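Local coordinates for beta-galactosidase (Bacillus circulans, PDB 4MAD), which probably hydrolyses terminal non-reducing beta-D-galactose residues from beta-D-galactosides, as a family 35 glycoside hydrolase, at residues A[63-72]-A[84-94]; A[322-333]-A[345-353]. One frame throughout, in Å; residues are numbered along the deposited sequence.

In the fold
Both contacts involve the (beta/alpha)8 barrel and follow one another along the chain without nesting or crossing. Interaction 1 comes first: strand 62-66 runs into helix 69-72, and helix 87-97 packs back over the strand, closing the loop between the two helices. Interaction 2 opens after the eighth barrel strand, 281-284. There the extended chain 345-353, on its way to strand 357-366, lines the start of helix 327-339 and the segment leading into it, closing the loop made by the rest of that helix and the turn after it. The first contact is internal to the barrel, whereas the second holds the linker to the beta domains against the barrel's last helix. Their centres are 22 Å apart.

Interaction 1: A[63-72]-A[84-94]; sequences VETYVAWNLH and IADIVRFIKTA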
loop_
_atom_site.group_PDB
_atom_site.type_symbol
_atom_site.label_atom_id
_atom_site.label_comp_id
_atom_site.label_asym_id
_atom_site.label_seq_id
_atom_site.Cartn_x
_atom_site.Cartn_y
_atom_site.Cartn_z
ATOM N N VAL A 63 7.242 18.706 0.857
ATOM C CA VAL A 63 6.467 17.485 0.906
ATOM C C VAL A 63 7.228 16.444 0.078
ATOM O O VAL A 63 7.856 16.767 -0.864
ATOM C CB VAL A 63 5.019 17.617 0.378
ATOM C CG1 VAL A 63 4.975 18.019 -1.047
ATOM C CG2 VAL A 63 4.278 16.362 0.573
ATOM N N GLU A 64 7.174 15.196 0.526
ATOM C CA GLU A 64 7.883 14.136 -0.086
ATOM C C GLU A 64 6.913 13.026 -0.407
ATOM O O GLU A 64 6.144 12.670 0.416
ATOM C CB GLU A 64 8.968 13.611 0.840
ATOM C CG GLU A 64 9.684 12.394 0.384
ATOM C CD GLU A 64 8.935 11.129 0.777
ATOM O OE1 GLU A 64 8.636 10.945 1.946
ATOM O OE2 GLU A 64 8.645 10.360 -0.123
ATOM N N THR A 65 7.003 12.490 -1.611
ATOM C CA THR A 65 6.204 11.363 -1.968
ATOM C C THR A 65 6.996 10.322 -2.724
ATOM O O THR A 65 7.831 10.641 -3.475
ATOM C CB THR A 65 5.007 11.755 -2.830
ATOM O OG1 THR A 65 4.146 10.640 -3.020
ATOM C CG2 THR A 65 5.480 12.255 -4.153
ATOM N N TYR A 66 6.666 9.067 -2.506
ATOM C CA TYR A 66 7.069 7.996 -3.369
ATOM C C TYR A 66 6.268 8.050 -4.661
ATOM O O TYR A 66 5.301 8.734 -4.717
ATOM C CB TYR A 66 6.780 6.644 -2.746
ATOM C CG TYR A 66 7.709 6.165 -1.682
ATOM C CD1 TYR A 66 9.041 5.997 -1.908
ATOM C CD2 TYR A 66 7.221 5.787 -0.460
ATOM C CE1 TYR A 66 9.866 5.513 -0.915
ATOM C CE2 TYR A 66 8.022 5.323 0.493
ATOM C CZ TYR A 66 9.357 5.172 0.285
ATOM O OH TYR A 66 10.162 4.708 1.284
ATOM N N VAL A 67 6.725 7.321 -5.677
ATOM C CA VAL A 67 5.969 7.060 -6.896
ATOM C C VAL A 67 5.679 5.573 -7.013
ATOM O O VAL A 67 6.568 4.831 -6.974
ATOM C CB VAL A 67 6.751 7.421 -8.171
ATOM C CG1 VAL A 67 5.914 7.214 -9.328
ATOM C CG2 VAL A 67 7.261 8.858 -8.130
ATOM N N ALA A 68 4.428 5.189 -7.224
ATOM C CA ALA A 68 4.020 3.817 -7.191
ATOM C C ALA A 68 3.958 3.259 -8.621
ATOM O O ALA A 68 3.035 3.478 -9.313
ATOM C CB ALA A 68 2.685 3.715 -6.539
ATOM N N TRP A 69 4.958 2.501 -9.009
ATOM C CA TRP A 69 5.034 1.986 -10.357
ATOM C C TRP A 69 3.815 1.145 -10.699
ATOM O O TRP A 69 3.245 1.333 -11.683
ATOM C CB TRP A 69 6.307 1.139 -10.488
ATOM C CG TRP A 69 6.616 0.548 -11.831
ATOM C CD1 TRP A 69 5.921 0.684 -12.974
ATOM C CD2 TRP A 69 7.717 -0.318 -12.139
ATOM N NE1 TRP A 69 6.529 -0.013 -13.991
ATOM C CE2 TRP A 69 7.635 -0.634 -13.492
ATOM C CE3 TRP A 69 8.772 -0.825 -11.409
ATOM C CZ2 TRP A 69 8.563 -1.441 -14.106
ATOM C CZ3 TRP A 69 9.699 -1.632 -12.044
ATOM C CH2 TRP A 69 9.582 -1.919 -13.363
ATOM N N ASN A 70 3.403 0.268 -9.793
ATOM C CA ASN A 70 2.249 -0.585 -10.034
ATOM C C ASN A 70 0.989 0.239 -10.339
ATOM O O ASN A 70 0.160 -0.171 -11.084
ATOM C CB ASN A 70 2.018 -1.646 -8.931
ATOM C CG ASN A 70 1.889 -1.056 -7.516
ATOM O OD1 ASN A 70 1.914 0.080 -7.340
ATOM N ND2 ASN A 70 1.747 -1.923 -6.532
ATOM N N LEU A 71 0.867 1.411 -9.739
ATOM C CA LEU A 71 -0.247 2.254 -10.057
ATOM C C LEU A 71 -0.169 2.782 -11.484
ATOM O O LEU A 71 -1.106 2.771 -12.176
ATOM C CB LEU A 71 -0.385 3.368 -9.060
ATOM C CG LEU A 71 -1.754 3.984 -8.806
ATOM C CD1 LEU A 71 -2.687 2.949 -8.338
ATOM C CD2 LEU A 71 -1.644 5.065 -7.779
ATOM N N HIS A 72 0.982 3.249 -11.865
ATOM C CA HIS A 72 1.264 3.772 -13.189
ATOM C C HIS A 72 1.365 2.828 -14.391
ATOM O O HIS A 72 1.194 3.285 -15.479
ATOM C CB HIS A 72 2.445 4.691 -13.138
ATOM C CG HIS A 72 2.249 5.788 -12.150
ATOM N ND1 HIS A 72 1.224 6.685 -12.267
ATOM C CD2 HIS A 72 2.864 6.076 -10.985
ATOM C CE1 HIS A 72 1.246 7.504 -11.242
ATOM N NE2 HIS A 72 2.230 7.160 -10.447
ATOM N N ILE A 84 -6.546 9.339 -9.043
ATOM C CA ILE A 84 -5.717 9.249 -7.879
ATOM C C ILE A 84 -4.260 9.055 -8.278
ATOM O O ILE A 84 -3.383 9.242 -7.503
ATOM C CB ILE A 84 -6.160 8.160 -6.882
ATOM C CG1 ILE A 84 -5.644 8.479 -5.490
ATOM C CG2 ILE A 84 -5.646 6.896 -7.253
ATOM C CD1 ILE A 84 -6.170 7.604 -4.477
ATOM N N ALA A 85 -4.046 8.659 -9.511
ATOM C CA ALA A 85 -2.720 8.465 -10.044
ATOM C C ALA A 85 -2.109 9.700 -10.751
ATOM O O ALA A 85 -1.090 9.578 -11.331
ATOM C CB ALA A 85 -2.702 7.325 -10.962
ATOM N N ASP A 86 -2.764 10.854 -10.702
ATOM C CA ASP A 86 -2.282 11.993 -11.426
ATOM C C ASP A 86 -1.222 12.649 -10.573
ATOM O O ASP A 86 -1.486 13.570 -9.877
ATOM C CB ASP A 86 -3.406 12.972 -11.672
ATOM C CG ASP A 86 -3.087 13.986 -12.767
ATOM O OD1 ASP A 86 -1.955 14.288 -13.010
ATOM O OD2 ASP A 86 -3.991 14.480 -13.355
ATOM N N ILE A 87 -0.017 12.141 -10.634
ATOM C CA ILE A 87 1.078 12.673 -9.877
ATOM C C ILE A 87 1.406 14.081 -10.300
ATOM O O ILE A 87 1.715 14.907 -9.496
ATOM C CB ILE A 87 2.263 11.734 -9.912
ATOM C CG1 ILE A 87 3.298 12.149 -8.913
ATOM C CG2 ILE A 87 2.827 11.626 -11.260
ATOM C CD1 ILE A 87 4.441 11.275 -8.937
ATOM N N VAL A 88 1.225 14.376 -11.563
ATOM C CA VAL A 88 1.453 15.733 -11.962
ATOM C C VAL A 88 0.535 16.748 -11.218
ATOM O O VAL A 88 0.984 17.737 -10.725
ATOM C CB VAL A 88 1.363 15.848 -13.456
ATOM C CG1 VAL A 88 1.428 17.254 -13.907
ATOM C CG2 VAL A 88 2.468 15.084 -14.081
ATOM N N ARG A 89 -0.733 16.450 -11.099
ATOM C CA ARG A 89 -1.654 17.301 -10.405
ATOM C C ARG A 89 -1.249 17.425 -8.948
ATOM O O ARG A 89 -1.290 18.471 -8.405
ATOM C CB ARG A 89 -3.037 16.725 -10.523
ATOM C CG ARG A 89 -4.114 17.519 -9.795
ATOM C CD ARG A 89 -5.450 16.813 -9.798
ATOM N NE ARG A 89 -6.374 17.425 -8.864
ATOM C CZ ARG A 89 -7.622 17.067 -8.704
ATOM N NH1 ARG A 89 -8.124 16.081 -9.402
ATOM N NH2 ARG A 89 -8.370 17.726 -7.837
ATOM N N PHE A 90 -0.835 16.322 -8.354
ATOM C CA PHE A 90 -0.509 16.358 -6.957
ATOM C C PHE A 90 0.652 17.295 -6.732
ATOM O O PHE A 90 0.599 18.149 -5.901
ATOM C CB PHE A 90 -0.165 14.954 -6.473
ATOM C CG PHE A 90 0.424 14.921 -5.090
ATOM C CD1 PHE A 90 -0.353 15.021 -4.000
ATOM C CD2 PHE A 90 1.755 14.765 -4.895
ATOM C CE1 PHE A 90 0.169 14.996 -2.772
ATOM C CE2 PHE A 90 2.271 14.745 -3.656
ATOM C CZ PHE A 90 1.492 14.851 -2.618
ATOM N N ILE A 91 1.685 17.119 -7.539
ATOM C CA ILE A 91 2.842 17.960 -7.424
ATOM C C ILE A 91 2.582 19.467 -7.708
ATOM O O ILE A 91 3.026 20.301 -7.004
ATOM C CB ILE A 91 3.984 17.436 -8.284
ATOM C CG1 ILE A 91 4.385 16.038 -7.791
ATOM C CG2 ILE A 91 5.131 18.410 -8.290
ATOM C CD1 ILE A 91 5.488 15.459 -8.514
ATOM N N LYS A 92 1.798 19.754 -8.706
ATOM C CA LYS A 92 1.359 21.123 -8.952
ATOM C C LYS A 92 0.582 21.670 -7.774
ATOM O O LYS A 92 0.643 22.804 -7.512
ATOM C CB LYS A 92 0.526 21.214 -10.191
ATOM C CG LYS A 92 1.330 21.175 -11.415
ATOM C CD LYS A 92 0.448 21.040 -12.611
ATOM C CE LYS A 92 1.185 21.348 -13.833
ATOM N NZ LYS A 92 0.250 21.496 -14.919
ATOM N N THR A 93 -0.147 20.824 -7.082
ATOM C CA THR A 93 -0.856 21.259 -5.914
ATOM C C THR A 93 0.090 21.708 -4.798
ATOM O O THR A 93 -0.142 22.681 -4.141
ATOM C CB THR A 93 -1.897 20.260 -5.439
ATOM O OG1 THR A 93 -2.725 19.889 -6.525
ATOM C CG2 THR A 93 -2.747 20.834 -4.324
ATOM N N ALA A 94 1.160 20.958 -4.624
ATOM C CA ALA A 94 2.178 21.266 -3.630
ATOM C C ALA A 94 2.806 22.612 -3.984
ATOM O O ALA A 94 2.918 23.485 -3.185
ATOM C CB ALA A 94 3.211 20.195 -3.595
#
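Val63, Thr65 and Val67 meet helix 87-94 through methyl groups. Val63 CG1 reaches Ala94 CB at 3.8 Å, the small alanine letting the branched valine come close to the helix. The Val67 and Ile87 side chains cross at about a right angle, CG2 of Val67 3.8 Å from CD1 of Ile87. Thr65 slides alongside Phe90, its CG2 4.1 Å from Phe90 CE2; with OG1 anti to the backbone N (chi1 -172°), the methyl is left for the ring while OG1 hydrogen-bonds Tyr66 O. A serine in place of Thr65 would probably leave a gap beside Phe90 CE2. Leu71 CD2 rests on Ala85 CB at 4.0 Å.

The polar contact is made by the His72 ring, which brings CE1 edge-on to Ala85 O at 3.1 Å. Imidazole suits the place because its two nitrogens lie on different edges: ND1 hydrogen-bonds Val80 O and NE2 Tyr40 OH, while CE1 between them faces Ala85 O.

Strand 63-66 and helix 87-94 run nearly antiparallel (169°), their axes 10.4 Å apart, as in the beta-alpha-beta unit of a TIM barrel. Strands 34-38 and 100-104 flank the strand; Met38 touches Val63 and Phe90, Val101 touches Val63 and Ala94, and helix 135-152 covers Val67.

Interaction 2: A[322-333]-A[345-353]; sequences SGDVTEKFYAVR and LNLPAPIPK
The linker that leaves the (beta/alpha)8 barrel for the beta domains packs here against the start of helix 327-339: Leu345 and Leu347 lie on the helix's first turns, and Lys353 reaches the loop before it. Thr326 is the N-cap; its short hydroxyl side chain can fold back to accept a first-turn N-H, that of Phe329, at 3.1 Å from OG1 to N, and OG1 also bonds Leu318 O.

Leu345 fits among Phe329, Tyr330 and Arg333. Its CD2 meets the edge of the Tyr330 ring in plane, 3.7 Å from CE1; CD1 lies at the Phe329 ring edge, 4.4 Å from CE2, and against Arg333 NE, while CB covers one face of the guanidinium. Chi1 (177°) carries CG toward the helix, and chi2 (66°) turns CD1 to Arg333 and CD2 to Tyr330. Arginine can offer a flat face because its polar edge is used separately: NE donates to Ala57 O and NH2 to Pro343 O.

Leu347 continues the apolar row. Its CD2 is 4.1 Å from Phe329 CZ, and it meets Val325 tip to tip, CD2 to CG1 at 4.1 Å. That same Val325 CG1 sits over the centre of one face of Phe329, which Cys58 of helix 48-58 also touches. The Tyr330 side chain crosses Leu347 obliquely, its OH 3.7 Å from CD1 of Leu347.

At the far end the contact turns polar. Lys353, bent at chi2 and chi4, lays its CE against Ser322 OG (3.5 Å) and the Asp324 carboxylate, a long aliphatic chain with a charged end suiting both. NZ forms a salt bridge with Asp527, which precedes strand 528-531, and only a long one with Asp324. It also donates to its own segment: Lys353 NZ lies 2.8 Å from Ile351 O, above the carbonyl plane.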
loop_
_atom_site.group_PDB
_atom_site.type_symbol
_atom_site.label_atom_id
_atom_site.label_comp_id
_atom_site.label_asym_id
_atom_site.label_seq_id
_atom_site.Cartn_x
_atom_site.Cartn_y
_atom_site.Cartn_z
ATOM N N SER A 322 -8.335 10.341 7.946
ATOM C CA SER A 322 -9.270 11.222 7.273
ATOM C C SER A 322 -8.858 12.671 7.163
ATOM O O SER A 322 -9.595 13.460 6.659
ATOM C CB SER A 322 -10.629 11.172 7.901
ATOM O OG SER A 322 -10.558 11.558 9.209
ATOM N N GLY A 323 -7.664 12.986 7.621
ATOM C CA GLY A 323 -7.104 14.281 7.449
ATOM C C GLY A 323 -7.207 15.251 8.609
ATOM O O GLY A 323 -6.897 16.366 8.428
ATOM N N ASP A 324 -7.649 14.817 9.771
ATOM C CA ASP A 324 -7.774 15.696 10.906
ATOM C C ASP A 324 -6.440 16.034 11.533
ATOM O O ASP A 324 -5.595 15.220 11.635
ATOM C CB ASP A 324 -8.660 15.089 11.986
ATOM C CG ASP A 324 -10.050 14.780 11.499
ATOM O OD1 ASP A 324 -10.468 15.369 10.536
ATOM O OD2 ASP A 324 -10.696 13.940 12.095
ATOM N N VAL A 325 -6.311 17.266 11.984
ATOM C CA VAL A 325 -5.129 17.640 12.721
ATOM C C VAL A 325 -5.231 16.946 14.054
ATOM O O VAL A 325 -6.274 16.557 14.426
ATOM C CB VAL A 325 -4.959 19.142 12.936
ATOM C CG1 VAL A 325 -4.920 19.845 11.666
ATOM C CG2 VAL A 325 -6.058 19.660 13.721
ATOM N N THR A 326 -4.115 16.825 14.732
ATOM C CA THR A 326 -3.974 15.992 15.896
ATOM C C THR A 326 -3.148 16.694 16.954
ATOM O O THR A 326 -2.590 17.678 16.697
ATOM C CB THR A 326 -3.214 14.771 15.546
ATOM O OG1 THR A 326 -1.928 15.148 15.082
ATOM C CG2 THR A 326 -3.951 13.954 14.479
ATOM N N GLU A 327 -3.043 16.119 18.130
ATOM C CA GLU A 327 -2.180 16.656 19.158
ATOM C C GLU A 327 -0.693 16.661 18.702
ATOM O O GLU A 327 -0.002 17.591 18.955
ATOM C CB GLU A 327 -2.355 15.898 20.472
ATOM C CG GLU A 327 -3.592 16.321 21.248
ATOM C CD GLU A 327 -3.920 15.439 22.461
ATOM O OE1 GLU A 327 -3.025 14.891 23.101
ATOM O OE2 GLU A 327 -5.125 15.298 22.750
ATOM N N LYS A 328 -0.267 15.625 17.982
ATOM C CA LYS A 328 1.073 15.550 17.487
ATOM C C LYS A 328 1.360 16.730 16.575
ATOM O O LYS A 328 2.379 17.346 16.670
ATOM C CB LYS A 328 1.253 14.284 16.701
ATOM C CG LYS A 328 2.120 13.395 17.339
ATOM C CD LYS A 328 2.559 12.297 16.423
ATOM C CE LYS A 328 2.335 11.028 17.091
ATOM N NZ LYS A 328 2.802 10.003 16.204
ATOM N N PHE A 329 0.387 17.092 15.763
ATOM C CA PHE A 329 0.552 18.177 14.822
ATOM C C PHE A 329 0.888 19.492 15.539
ATOM O O PHE A 329 1.833 20.116 15.210
ATOM C CB PHE A 329 -0.750 18.346 14.067
ATOM C CG PHE A 329 -0.823 19.545 13.135
ATOM C CD1 PHE A 329 -0.681 19.401 11.788
ATOM C CD2 PHE A 329 -1.097 20.783 13.599
ATOM C CE1 PHE A 329 -0.771 20.472 10.963
ATOM C CE2 PHE A 329 -1.195 21.842 12.736
ATOM C CZ PHE A 329 -1.036 21.666 11.437
ATOM N N TYR A 330 0.123 19.834 16.556
ATOM C CA TYR A 330 0.426 21.040 17.328
ATOM C C TYR A 330 1.774 20.970 18.038
ATOM O O TYR A 330 2.473 21.914 18.142
ATOM C CB TYR A 330 -0.702 21.359 18.288
ATOM C CG TYR A 330 -1.948 21.783 17.570
ATOM C CD1 TYR A 330 -2.007 22.987 16.906
ATOM C CD2 TYR A 330 -3.035 20.982 17.515
ATOM C CE1 TYR A 330 -3.130 23.378 16.254
ATOM C CE2 TYR A 330 -4.137 21.360 16.890
ATOM C CZ TYR A 330 -4.196 22.551 16.248
ATOM O OH TYR A 330 -5.334 22.866 15.620
ATOM N N ALA A 331 2.084 19.807 18.552
ATOM C CA ALA A 331 3.298 19.607 19.287
ATOM C C ALA A 331 4.544 19.827 18.412
ATOM O O ALA A 331 5.483 20.462 18.825
ATOM C CB ALA A 331 3.320 18.245 19.878
ATOM N N VAL A 332 4.501 19.257 17.222
ATOM C CA VAL A 332 5.494 19.412 16.200
ATOM C C VAL A 332 5.605 20.855 15.672
ATOM O O VAL A 332 6.654 21.365 15.476
ATOM C CB VAL A 332 5.219 18.442 15.039
ATOM C CG1 VAL A 332 5.989 18.782 13.856
ATOM C CG2 VAL A 332 5.480 17.071 15.451
ATOM N N ARG A 333 4.487 21.526 15.508
ATOM C CA ARG A 333 4.517 22.895 15.060
ATOM C C ARG A 333 5.226 23.757 16.093
ATOM O O ARG A 333 5.975 24.625 15.767
ATOM C CB ARG A 333 3.142 23.419 14.818
ATOM C CG ARG A 333 3.160 24.872 14.655
ATOM C CD ARG A 333 1.951 25.405 14.146
ATOM N NE ARG A 333 2.183 26.222 12.984
ATOM C CZ ARG A 333 2.321 27.533 12.993
ATOM N NH1 ARG A 333 2.231 28.195 14.089
ATOM N NH2 ARG A 333 2.509 28.171 11.895
ATOM N N LEU A 345 -0.802 30.528 12.492
ATOM C CA LEU A 345 -1.385 29.304 12.016
ATOM C C LEU A 345 -2.732 29.618 11.450
ATOM O O LEU A 345 -3.518 30.279 12.067
ATOM C CB LEU A 345 -1.505 28.325 13.167
ATOM C CG LEU A 345 -2.135 26.963 13.018
ATOM C CD1 LEU A 345 -1.311 26.152 12.143
ATOM C CD2 LEU A 345 -2.189 26.372 14.367
ATOM N N ASN A 346 -2.971 29.146 10.248
ATOM C CA ASN A 346 -4.236 29.312 9.587
ATOM C C ASN A 346 -4.634 28.005 8.913
ATOM O O ASN A 346 -4.035 27.600 7.958
ATOM C CB ASN A 346 -4.064 30.438 8.585
ATOM C CG ASN A 346 -5.257 30.671 7.736
ATOM O OD1 ASN A 346 -6.364 30.776 8.197
ATOM N ND2 ASN A 346 -5.015 30.797 6.475
ATOM N N LEU A 347 -5.615 27.327 9.458
ATOM C CA LEU A 347 -6.023 26.076 8.893
ATOM C C LEU A 347 -7.260 26.234 8.034
ATOM O O LEU A 347 -8.049 27.069 8.261
ATOM C CB LEU A 347 -6.280 25.056 9.980
ATOM C CG LEU A 347 -5.112 24.493 10.775
ATOM C CD1 LEU A 347 -5.520 23.893 12.037
ATOM C CD2 LEU A 347 -4.328 23.534 9.973
ATOM N N PRO A 348 -7.447 25.315 7.117
ATOM C CA PRO A 348 -8.686 25.225 6.386
ATOM C C PRO A 348 -9.812 24.870 7.329
ATOM O O PRO A 348 -9.566 24.371 8.368
ATOM C CB PRO A 348 -8.446 24.043 5.470
ATOM C CG PRO A 348 -7.072 23.882 5.390
ATOM C CD PRO A 348 -6.480 24.332 6.633
ATOM N N ALA A 349 -11.042 25.124 6.922
ATOM C CA ALA A 349 -12.191 24.704 7.709
ATOM C C ALA A 349 -12.205 23.196 7.778
ATOM O O ALA A 349 -12.032 22.571 6.777
ATOM C CB ALA A 349 -13.440 25.133 7.042
ATOM N N PRO A 350 -12.499 22.630 8.918
ATOM C CA PRO A 350 -12.476 21.176 8.998
ATOM C C PRO A 350 -13.502 20.509 8.079
ATOM O O PRO A 350 -14.518 21.062 7.822
ATOM C CB PRO A 350 -12.842 20.907 10.436
ATOM C CG PRO A 350 -12.421 22.048 11.153
ATOM C CD PRO A 350 -12.611 23.216 10.247
ATOM N N ILE A 351 -13.195 19.330 7.578
ATOM C CA ILE A 351 -14.083 18.623 6.680
ATOM C C ILE A 351 -15.088 17.846 7.498
ATOM O O ILE A 351 -14.750 17.056 8.300
ATOM C CB ILE A 351 -13.310 17.707 5.757
ATOM C CG1 ILE A 351 -12.449 18.543 4.838
ATOM C CG2 ILE A 351 -14.208 16.908 4.958
ATOM C CD1 ILE A 351 -11.417 17.800 4.107
ATOM N N PRO A 352 -16.352 18.109 7.275
ATOM C CA PRO A 352 -17.358 17.512 8.120
ATOM C C PRO A 352 -17.388 15.987 8.034
ATOM O O PRO A 352 -17.164 15.455 7.015
ATOM C CB PRO A 352 -18.646 18.077 7.562
ATOM C CG PRO A 352 -18.288 19.317 6.981
ATOM C CD PRO A 352 -16.925 19.154 6.425
ATOM N N LYS A 353 -17.649 15.368 9.165
ATOM C CA LYS A 353 -17.930 13.941 9.282
ATOM C C LYS A 353 -19.378 13.732 9.735
ATOM O O LYS A 353 -19.817 14.408 10.571
ATOM C CB LYS A 353 -16.976 13.305 10.261
ATOM C CG LYS A 353 -15.624 13.020 9.651
ATOM C CD LYS A 353 -14.536 13.733 10.267
ATOM C CE LYS A 353 -13.231 13.819 9.377
ATOM N NZ LYS A 353 -13.321 14.619 8.061
HETATM O O HOH W 1 -10.690 18.151 8.705
#